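PDB 2J0W: lysine-sensitive aspartokinase 3 from Escherichia coli, which catalyses the ATP-dependent phosphorylation of L-aspartate to 4-phospho-L-aspartate, the first step toward lysine, and is inhibited by lysine. Local coordinates for residues 3-9 / 32-38; 207-211 / 266-272; 119-123 / 180-185. All coordinates share one frame; numbering follows the deposited sequence.

Interaction 1 of 3, residues 3-9 / 32-38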
loop_
_atom_site.group_PDB
_atom_site.type_symbol
_atom_site.label_atom_id
_atom_site.label_comp_id
_atom_site.label_asym_id
_atom_site.label_seq_id
_atom_site.Cartn_x
_atom_site.Cartn_y
_atom_site.Cartn_z
ATOM N N GLU A 3 -36.774 -21.333 4.297
ATOM C CA GLU A 3 -37.057 -21.363 5.763
ATOM C C GLU A 3 -36.455 -22.603 6.418
ATOM O O GLU A 3 -37.162 -23.544 6.793
ATOM C CB GLU A 3 -38.570 -21.316 6.015
ATOM C CG GLU A 3 -38.976 -21.528 7.470
ATOM C CD GLU A 3 -38.055 -20.819 8.454
ATOM O OE1 GLU A 3 -36.939 -21.326 8.711
ATOM O OE2 GLU A 3 -38.447 -19.747 8.964
ATOM N N ILE A 4 -35.136 -22.593 6.558
ATOM C CA ILE A 4 -34.423 -23.705 7.162
ATOM C C ILE A 4 -33.184 -23.146 7.828
ATOM O O ILE A 4 -32.418 -22.412 7.212
ATOM C CB ILE A 4 -33.989 -24.743 6.095
ATOM C CG1 ILE A 4 -35.221 -25.320 5.383
ATOM C CG2 ILE A 4 -33.178 -25.845 6.750
ATOM C CD1 ILE A 4 -34.899 -26.145 4.143
ATOM N N VAL A 5 -32.997 -23.468 9.096
ATOM C CA VAL A 5 -31.820 -22.995 9.791
ATOM C C VAL A 5 -30.773 -24.084 9.689
ATOM O O VAL A 5 -31.088 -25.272 9.802
ATOM C CB VAL A 5 -32.115 -22.692 11.270
ATOM C CG1 VAL A 5 -30.816 -22.586 12.062
ATOM C CG2 VAL A 5 -32.885 -21.392 11.372
ATOM N N VAL A 6 -29.537 -23.661 9.446
ATOM C CA VAL A 6 -28.382 -24.546 9.335
ATOM C C VAL A 6 -27.517 -24.346 10.589
ATOM O O VAL A 6 -27.145 -23.214 10.917
ATOM C CB VAL A 6 -27.568 -24.200 8.070
ATOM C CG1 VAL A 6 -26.314 -25.044 8.001
ATOM C CG2 VAL A 6 -28.427 -24.423 6.831
ATOM N N SER A 7 -27.215 -25.437 11.292
ATOM C CA SER A 7 -26.408 -25.383 12.523
ATOM C C SER A 7 -25.018 -26.018 12.370
ATOM O O SER A 7 -24.875 -27.079 11.757
ATOM C CB SER A 7 -27.147 -26.085 13.672
ATOM O OG SER A 7 -28.296 -25.356 14.071
ATOM N N LYS A 8 -23.999 -25.384 12.943
ATOM C CA LYS A 8 -22.646 -25.917 12.840
ATOM C C LYS A 8 -22.003 -26.150 14.196
ATOM O O LYS A 8 -22.073 -25.305 15.090
ATOM C CB LYS A 8 -21.772 -24.983 11.998
ATOM C CG LYS A 8 -20.345 -25.477 11.756
ATOM C CD LYS A 8 -19.393 -25.090 12.882
ATOM C CE LYS A 8 -17.947 -25.358 12.469
ATOM N NZ LYS A 8 -16.925 -24.778 13.398
ATOM N N PHE A 9 -21.369 -27.310 14.336
ATOM C CA PHE A 9 -20.714 -27.685 15.580
ATOM C C PHE A 9 -19.250 -28.003 15.350
ATOM O O PHE A 9 -18.901 -28.786 14.456
ATOM C CB PHE A 9 -21.432 -28.884 16.180
ATOM C CG PHE A 9 -22.871 -28.616 16.506
ATOM C CD1 PHE A 9 -23.228 -28.052 17.730
ATOM C CD2 PHE A 9 -23.875 -28.930 15.590
ATOM C CE1 PHE A 9 -24.559 -27.807 18.042
ATOM C CE2 PHE A 9 -25.210 -28.689 15.887
ATOM C CZ PHE A 9 -25.553 -28.126 17.120
ATOM N N ASN A 32 -36.614 -25.772 13.262
ATOM C CA ASN A 32 -36.239 -25.229 11.953
ATOM C C ASN A 32 -34.854 -25.741 11.545
ATOM O O ASN A 32 -34.442 -25.618 10.385
ATOM C CB ASN A 32 -36.235 -23.691 11.964
ATOM C CG ASN A 32 -37.630 -23.097 12.056
ATOM O OD1 ASN A 32 -38.542 -23.476 11.311
ATOM N ND2 ASN A 32 -37.795 -22.137 12.957
ATOM N N VAL A 33 -34.128 -26.304 12.505
ATOM C CA VAL A 33 -32.811 -26.861 12.224
ATOM C C VAL A 33 -33.057 -28.148 11.445
ATOM O O VAL A 33 -33.519 -29.150 11.999
ATOM C CB VAL A 33 -32.050 -27.192 13.520
ATOM C CG1 VAL A 33 -30.674 -27.776 13.200
ATOM C CG2 VAL A 33 -31.881 -25.942 14.357
ATOM N N ARG A 34 -32.751 -28.101 10.157
ATOM C CA ARG A 34 -32.951 -29.233 9.272
ATOM C C ARG A 34 -31.611 -29.761 8.774
ATOM O O ARG A 34 -31.502 -30.905 8.332
ATOM C CB ARG A 34 -33.811 -28.796 8.093
ATOM C CG ARG A 34 -35.090 -28.090 8.530
ATOM C CD ARG A 34 -36.306 -28.896 8.145
ATOM N NE ARG A 34 -36.119 -30.310 8.440
ATOM C CZ ARG A 34 -37.112 -31.179 8.561
ATOM N NH1 ARG A 34 -38.371 -30.777 8.420
ATOM N NH2 ARG A 34 -36.847 -32.450 8.821
ATOM N N LEU A 35 -30.592 -28.915 8.824
ATOM C CA LEU A 35 -29.269 -29.326 8.383
ATOM C C LEU A 35 -28.230 -29.061 9.462
ATOM O O LEU A 35 -28.130 -27.950 9.995
ATOM C CB LEU A 35 -28.882 -28.588 7.098
ATOM C CG LEU A 35 -27.536 -28.930 6.446
ATOM C CD1 LEU A 35 -27.438 -30.407 6.087
ATOM C CD2 LEU A 35 -27.396 -28.097 5.205
ATOM N N VAL A 36 -27.462 -30.089 9.793
ATOM C CA VAL A 36 -26.428 -29.932 10.796
ATOM C C VAL A 36 -25.083 -30.156 10.118
ATOM O O VAL A 36 -24.947 -31.013 9.239
ATOM C CB VAL A 36 -26.608 -30.939 11.958
ATOM C CG1 VAL A 36 -25.543 -30.705 13.033
ATOM C CG2 VAL A 36 -27.997 -30.786 12.548
ATOM N N VAL A 37 -24.097 -29.366 10.514
ATOM C CA VAL A 37 -22.775 -29.480 9.941
ATOM C C VAL A 37 -21.811 -29.746 11.077
ATOM O O VAL A 37 -21.739 -28.971 12.031
ATOM C CB VAL A 37 -22.410 -28.187 9.196
ATOM C CG1 VAL A 37 -20.958 -28.211 8.756
ATOM C CG2 VAL A 37 -23.319 -28.039 7.993
ATOM N N LEU A 38 -21.082 -30.854 10.989
ATOM C CA LEU A 38 -20.142 -31.209 12.045
ATOM C C LEU A 38 -18.708 -31.225 11.581
ATOM O O LEU A 38 -18.425 -31.567 10.437
ATOM C CB LEU A 38 -20.447 -32.598 12.594
ATOM C CG LEU A 38 -21.794 -32.919 13.232
ATOM C CD1 LEU A 38 -21.788 -34.391 13.624
ATOM C CD2 LEU A 38 -22.036 -32.031 14.446
#
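The Phe-9 ring meets Val-36 at its edge, where CE2 lies 3.5 Å from Val-36 CG1, near the ring plane. Leu-38 CD2 comes at the ring obliquely, 3.8 Å from Phe-9 CD2, and also packs on Phe-9 CB. Trp-220 stacks on the same ring, and Ser-23 and Val-27 of helix 17-27 also touch it. Phe-9 CG lies anti to the carbonyl carbon (chi1 -61°), which turns the CD2-CE2 edge of the ring to Val-36 CG1. With an alanine here, Val-36 CG1 and Trp-220 would probably lose their aromatic partner, and a gap open against Val-27. At the other end, the Glu-3 carboxylate stacks on the Asn-32 amide, their planes 14° apart; Glu-3 OE1 is hydrogen-bonded to Ser-215. Strands 5-9 and 33-38 are parallel neighbours, joined through helix 17-27 in a beta-alpha-beta unit of the amino acid kinase fold. Ser-7 N donates to Leu-35 O at 3.0 Å, and Val-37 N to Ser-7 O at 2.7 Å. Phe-9 N donates to Val-37 O at 2.9 Å. A beta bulge shifts the register between Val-5 and Val-6. Beside it, Arg-34 N bonds weakly to Val-5 O. Lys-8, in the ATP site, salt-bridges Asp-202 and touches ADP.

Interaction 2 of 3, residues 207-211 / 266-272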
loop_
_atom_site.group_PDB
_atom_site.type_symbol
_atom_site.label_atom_id
_atom_site.label_comp_id
_atom_site.label_asym_id
_atom_site.label_seq_id
_atom_site.Cartn_x
_atom_site.Cartn_y
_atom_site.Cartn_z
ATOM N N LEU A 207 -21.983 -21.883 3.161
ATOM C CA LEU A 207 -22.146 -22.301 1.764
ATOM C C LEU A 207 -23.448 -23.026 1.452
ATOM O O LEU A 207 -24.153 -22.678 0.498
ATOM C CB LEU A 207 -20.962 -23.182 1.336
ATOM C CG LEU A 207 -19.588 -22.498 1.332
ATOM C CD1 LEU A 207 -18.488 -23.549 1.311
ATOM C CD2 LEU A 207 -19.475 -21.551 0.143
ATOM N N LEU A 208 -23.753 -24.044 2.250
ATOM C CA LEU A 208 -24.965 -24.838 2.063
ATOM C C LEU A 208 -26.210 -24.029 2.439
ATOM O O LEU A 208 -27.312 -24.281 1.933
ATOM C CB LEU A 208 -24.877 -26.111 2.911
ATOM C CG LEU A 208 -23.665 -27.004 2.621
ATOM C CD1 LEU A 208 -23.250 -27.751 3.875
ATOM C CD2 LEU A 208 -24.006 -27.964 1.514
ATOM N N ALA A 209 -26.020 -23.056 3.331
ATOM C CA ALA A 209 -27.106 -22.188 3.772
ATOM C C ALA A 209 -27.538 -21.339 2.574
ATOM O O ALA A 209 -28.732 -21.208 2.289
ATOM C CB ALA A 209 -26.635 -21.299 4.907
ATOM N N GLU A 210 -26.555 -20.775 1.874
ATOM C CA GLU A 210 -26.824 -19.963 0.700
ATOM C C GLU A 210 -27.426 -20.814 -0.397
ATOM O O GLU A 210 -28.439 -20.450 -0.997
ATOM C CB GLU A 210 -25.539 -19.330 0.186
ATOM C CG GLU A 210 -25.606 -18.912 -1.267
ATOM C CD GLU A 210 -24.440 -18.038 -1.657
ATOM O OE1 GLU A 210 -23.295 -18.372 -1.278
ATOM O OE2 GLU A 210 -24.664 -17.019 -2.343
ATOM N N ALA A 211 -26.797 -21.954 -0.655
ATOM C CA ALA A 211 -27.264 -22.868 -1.694
ATOM C C ALA A 211 -28.679 -23.375 -1.452
ATOM O O ALA A 211 -29.396 -23.686 -2.406
ATOM C CB ALA A 211 -26.308 -24.051 -1.824
ATOM N N PRO A 266 -20.668 -16.007 1.672
ATOM C CA PRO A 266 -22.017 -16.404 1.263
ATOM C C PRO A 266 -23.042 -15.605 2.062
ATOM O O PRO A 266 -24.101 -15.248 1.547
ATOM C CB PRO A 266 -22.057 -17.901 1.593
ATOM C CG PRO A 266 -20.627 -18.318 1.426
ATOM C CD PRO A 266 -19.882 -17.183 2.093
ATOM N N ALA A 267 -22.716 -15.324 3.319
ATOM C CA ALA A 267 -23.610 -14.568 4.195
ATOM C C ALA A 267 -24.018 -13.257 3.536
ATOM O O ALA A 267 -25.203 -12.941 3.440
ATOM C CB ALA A 267 -22.925 -14.290 5.526
ATOM N N VAL A 268 -23.020 -12.503 3.087
ATOM C CA VAL A 268 -23.240 -11.228 2.425
ATOM C C VAL A 268 -23.972 -11.418 1.104
ATOM O O VAL A 268 -24.907 -10.683 0.795
ATOM C CB VAL A 268 -21.902 -10.513 2.134
ATOM C CG1 VAL A 268 -22.141 -9.280 1.278
ATOM C CG2 VAL A 268 -21.232 -10.122 3.434
ATOM N N ARG A 269 -23.551 -12.404 0.325
ATOM C CA ARG A 269 -24.175 -12.653 -0.964
ATOM C C ARG A 269 -25.654 -13.008 -0.920
ATOM O O ARG A 269 -26.359 -12.800 -1.907
ATOM C CB ARG A 269 -23.425 -13.751 -1.712
ATOM C CG ARG A 269 -22.007 -13.373 -2.087
ATOM C CD ARG A 269 -21.588 -14.167 -3.293
ATOM N NE ARG A 269 -21.640 -15.611 -3.070
ATOM C CZ ARG A 269 -20.624 -16.331 -2.600
ATOM N NH1 ARG A 269 -19.467 -15.744 -2.297
ATOM N NH2 ARG A 269 -20.759 -17.642 -2.457
ATOM N N SER A 270 -26.127 -13.544 0.206
ATOM C CA SER A 270 -27.536 -13.921 0.341
ATOM C C SER A 270 -28.233 -13.370 1.583
ATOM O O SER A 270 -29.358 -13.767 1.909
ATOM C CB SER A 270 -27.684 -15.442 0.303
ATOM O OG SER A 270 -27.553 -15.925 -1.025
ATOM N N ASP A 271 -27.565 -12.457 2.273
ATOM C CA ASP A 271 -28.125 -11.825 3.463
ATOM C C ASP A 271 -28.630 -12.838 4.492
ATOM O O ASP A 271 -29.721 -12.682 5.050
ATOM C CB ASP A 271 -29.254 -10.877 3.042
ATOM C CG ASP A 271 -29.536 -9.809 4.079
ATOM O OD1 ASP A 271 -30.521 -9.950 4.837
ATOM O OD2 ASP A 271 -28.762 -8.827 4.142
ATOM N N ILE A 272 -27.833 -13.877 4.742
ATOM C CA ILE A 272 -28.201 -14.906 5.712
ATOM C C ILE A 272 -27.496 -14.653 7.036
ATOM O O ILE A 272 -26.341 -15.030 7.242
ATOM C CB ILE A 272 -27.847 -16.311 5.201
ATOM C CG1 ILE A 272 -28.625 -16.612 3.905
ATOM C CG2 ILE A 272 -28.193 -17.348 6.268
ATOM C CD1 ILE A 272 -28.299 -17.960 3.257
#
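Glu-210 reaches across to Arg-269 and meets it with both carboxylate oxygens. OE1 lies 2.9 Å from Arg-269 NH2 in a salt bridge whose hydrogen bond is weak (123°). OE2 takes a weak bond from Arg-269 NE at 3.4 Å. The carboxylate and guanidinium planes are 26° apart, but the carboxylate is offset from the guanidinium plane and OE1 meets it obliquely. Ser-270 OG adds a second weak bond to OE2. The Glu-210 chain is extended beyond CG, with CG anti to the backbone N, and this carries the acid across to the other helix. On its way it passes Pro-266 at about a right angle, with OE1 3.2 Å from Pro-266 CB.

The Arg-269 guanidinium folds back over its own helix. One of its faces lies above Pro-266 CA, and the bend at chi3 makes this possible. Apolar contacts flank the charged pair. Leu-207 CD2 packs on Pro-266 CG at 3.7 Å. Ile-272 CD1, just past the helix, lies 4.1 Å from Ala-209 CB and also touches Glu-210 CA. Asp-271 has positive phi, and Ile-272 N bonds back to Ala-267 O.

Further out, Val-217 of strand 216-221 touches both Ala-209 and Ile-272. Leu-162 of helix 159-176 packs on Leu-207, and Ile-159 touches Arg-269. The two helix segments run nearly parallel, 19° apart, with axes 9.2 Å from each other. This is side-by-side packing of helices 200-211 and 264-270 against the central sheet, as in the layered alpha/beta architecture of the amino acid kinase family.

Interaction 3 of 3, residues 119-123 / 180-185. With ASP (aspartic acid), chain B.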
loop_
_atom_site.group_PDB
_atom_site.type_symbol
_atom_site.label_atom_id
_atom_site.label_comp_id
_atom_site.label_asym_id
_atom_site.label_seq_id
_atom_site.Cartn_x
_atom_site.Cartn_y
_atom_site.Cartn_z
ATOM N N GLU A 119 -14.276 -35.845 9.903
ATOM C CA GLU A 119 -15.677 -35.441 9.848
ATOM C C GLU A 119 -16.563 -36.610 9.396
ATOM O O GLU A 119 -17.766 -36.610 9.632
ATOM C CB GLU A 119 -15.879 -34.241 8.919
ATOM C CG GLU A 119 -14.607 -33.572 8.392
ATOM C CD GLU A 119 -13.738 -32.947 9.462
ATOM O OE1 GLU A 119 -12.593 -33.404 9.623
ATOM O OE2 GLU A 119 -14.188 -31.999 10.133
ATOM N N LEU A 120 -15.990 -37.613 8.746
ATOM C CA LEU A 120 -16.814 -38.752 8.362
ATOM C C LEU A 120 -17.197 -39.528 9.624
ATOM O O LEU A 120 -18.371 -39.827 9.844
ATOM C CB LEU A 120 -16.080 -39.665 7.372
ATOM C CG LEU A 120 -16.086 -39.144 5.924
ATOM C CD1 LEU A 120 -15.260 -40.036 5.023
ATOM C CD2 LEU A 120 -17.517 -39.077 5.416
ATOM N N MET A 121 -16.216 -39.836 10.466
ATOM C CA MET A 121 -16.505 -40.577 11.692
ATOM C C MET A 121 -17.405 -39.799 12.646
ATOM O O MET A 121 -18.319 -40.365 13.219
ATOM C CB MET A 121 -15.206 -40.980 12.410
ATOM C CG MET A 121 -14.412 -42.031 11.654
ATOM S SD MET A 121 -12.720 -42.155 12.222
ATOM C CE MET A 121 -12.893 -43.394 13.437
ATOM N N SER A 122 -17.165 -38.505 12.808
ATOM C CA SER A 122 -17.995 -37.716 13.713
ATOM C C SER A 122 -19.463 -37.670 13.280
ATOM O O SER A 122 -20.339 -37.895 14.098
ATOM C CB SER A 122 -17.446 -36.291 13.852
ATOM O OG SER A 122 -17.604 -35.555 12.651
ATOM N N THR A 123 -19.743 -37.394 12.007
ATOM C CA THR A 123 -21.137 -37.339 11.557
ATOM C C THR A 123 -21.840 -38.694 11.632
ATOM O O THR A 123 -23.049 -38.747 11.818
ATOM C CB THR A 123 -21.279 -36.815 10.110
ATOM O OG1 THR A 123 -20.460 -37.592 9.234
ATOM C CG2 THR A 123 -20.882 -35.368 10.029
ATOM N N ILE A 180 -27.659 -34.928 8.596
ATOM C CA ILE A 180 -26.389 -34.648 9.234
ATOM C C ILE A 180 -25.308 -34.877 8.186
ATOM O O ILE A 180 -25.261 -35.939 7.544
ATOM C CB ILE A 180 -26.182 -35.585 10.439
ATOM C CG1 ILE A 180 -27.422 -35.518 11.330
ATOM C CG2 ILE A 180 -24.936 -35.194 11.223
ATOM C CD1 ILE A 180 -27.871 -34.111 11.616
ATOM N N THR A 181 -24.457 -33.876 7.986
ATOM C CA THR A 181 -23.387 -34.006 7.012
ATOM C C THR A 181 -22.103 -33.366 7.544
ATOM O O THR A 181 -22.084 -32.829 8.662
ATOM C CB THR A 181 -23.800 -33.393 5.654
ATOM O OG1 THR A 181 -22.798 -33.707 4.685
ATOM C CG2 THR A 181 -23.989 -31.859 5.751
ATOM N N GLN A 182 -21.038 -33.404 6.751
ATOM C CA GLN A 182 -19.753 -32.861 7.202
ATOM C C GLN A 182 -19.233 -31.588 6.552
ATOM O O GLN A 182 -19.324 -31.405 5.342
ATOM C CB GLN A 182 -18.684 -33.951 7.082
ATOM C CG GLN A 182 -18.721 -34.734 5.781
ATOM C CD GLN A 182 -19.920 -35.654 5.663
ATOM O OE1 GLN A 182 -20.416 -35.898 4.560
ATOM N NE2 GLN A 182 -20.388 -36.180 6.791
ATOM N N GLY A 183 -18.677 -30.699 7.359
ATOM C CA GLY A 183 -18.127 -29.482 6.793
ATOM C C GLY A 183 -16.658 -29.733 6.506
ATOM O O GLY A 183 -16.171 -30.841 6.747
ATOM N N PHE A 184 -15.963 -28.724 5.978
ATOM C CA PHE A 184 -14.528 -28.814 5.694
ATOM C C PHE A 184 -14.101 -29.614 4.450
ATOM O O PHE A 184 -13.050 -29.324 3.859
ATOM C CB PHE A 184 -13.824 -29.373 6.932
ATOM C CG PHE A 184 -12.351 -29.583 6.769
ATOM C CD1 PHE A 184 -11.519 -28.525 6.412
ATOM C CD2 PHE A 184 -11.772 -30.808 7.102
ATOM C CE1 PHE A 184 -10.120 -28.674 6.405
ATOM C CE2 PHE A 184 -10.367 -30.977 7.101
ATOM C CZ PHE A 184 -9.541 -29.905 6.755
ATOM N N ILE A 185 -14.897 -30.605 4.049
ATOM C CA ILE A 185 -14.537 -31.420 2.895
ATOM C C ILE A 185 -15.382 -31.248 1.637
ATOM O O ILE A 185 -16.516 -30.765 1.681
ATOM C CB ILE A 185 -14.546 -32.917 3.233
ATOM C CG1 ILE A 185 -15.977 -33.388 3.498
ATOM C CG2 ILE A 185 -13.684 -33.171 4.452
ATOM C CD1 ILE A 185 -16.082 -34.884 3.756
HETATM N N ASP B . -11.956 -30.216 11.066
HETATM C CA ASP B . -11.220 -29.134 10.416
HETATM C C ASP B . -10.151 -28.656 11.423
HETATM O O ASP B . -9.974 -29.333 12.466
HETATM C CB ASP B . -12.216 -28.013 9.984
HETATM C CG ASP B . -12.911 -27.216 11.110
HETATM O OD1 ASP B . -12.630 -27.506 12.315
HETATM O OD2 ASP B . -13.747 -26.293 10.796
HETATM O OXT ASP B . -9.519 -27.573 11.172
#
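Helix segment 119-123 runs nearly antiparallel to strand 180-182 (166°), with axes 7.7 Å apart and Glu-119 facing Gln-182. Their side chains touch first at the roots, where Glu-119 CB lies 3.4 Å from Gln-182 CB. Glu-119 then bends at chi2 and passes Gly-183 O and Ile-185 CG2 with its CG. Its carboxylate reaches the bound aspartate. OE2 accepts a hydrogen bond from the ligand N at 3.0 Å, and Ala-40 N gives OE2 a second, weak one. The acid also meets Phe-184, with OE1 3.7 Å from CD2. The carboxylate and ring planes are 64° apart, and the oxygen comes in obliquely.

Phe-184 has its CG anti to the backbone N (chi1 177°), which swings the ring out to the substrate. The aspartate CA sits 3.7 Å above one face, over the ring centre, and ligand CB lies over the ring too, near Phe-184 CG. This is the aspartate pocket of the enzyme, in the amino acid kinase fold, just past the C-terminal end of strand 178-182. Ser-201, Arg-198, Thr-45 and Gly-199 hold the ligand with further hydrogen bonds. Phe-184 N is hydrogen-bonded to Thr-204 OG1.

One helical turn on, Thr-123 faces the amide of Gln-182. The two side chains cross at about a right angle, and Thr-123 OG1 lies 2.8 Å from Gln-182 NE2. Thr-123 OG1 is hydrogen-bonded to Trp-139 NE1, while Gln-182 OE1 accepts a hydrogen bond from Val-142 N. Gln-182 CG sits between the backbone N and the carbonyl carbon, which brings the amide round to Thr-123. Ile-180 CG2 lies 4.2 Å from Thr-123 CB, and Leu-120 CD2 is equally far from Gln-182 CD.

How the interactions relate
All three contacts lie within the amino acid kinase domain. Along the chain interaction 1 closes first, then interaction 3, then interaction 2. Interactions 1 and 3 have centres 13 Å apart and share the central sheet. Strand 33-38 sits between strands 5-9 and 178-182, probably bonded to the latter through Val-36 O to Thr-181 N and Leu-38 O to Gly-183 N. Interaction 2 is also 13 Å from interaction 1, where Leu-208 packs on Leu-35 and Val-37. Interactions 2 and 3 do not touch; their centres are 20 Å apart. The sheet thus links ATP-site residue Lys-8, the aspartate pocket and the helix pair 200-211 and 264-270.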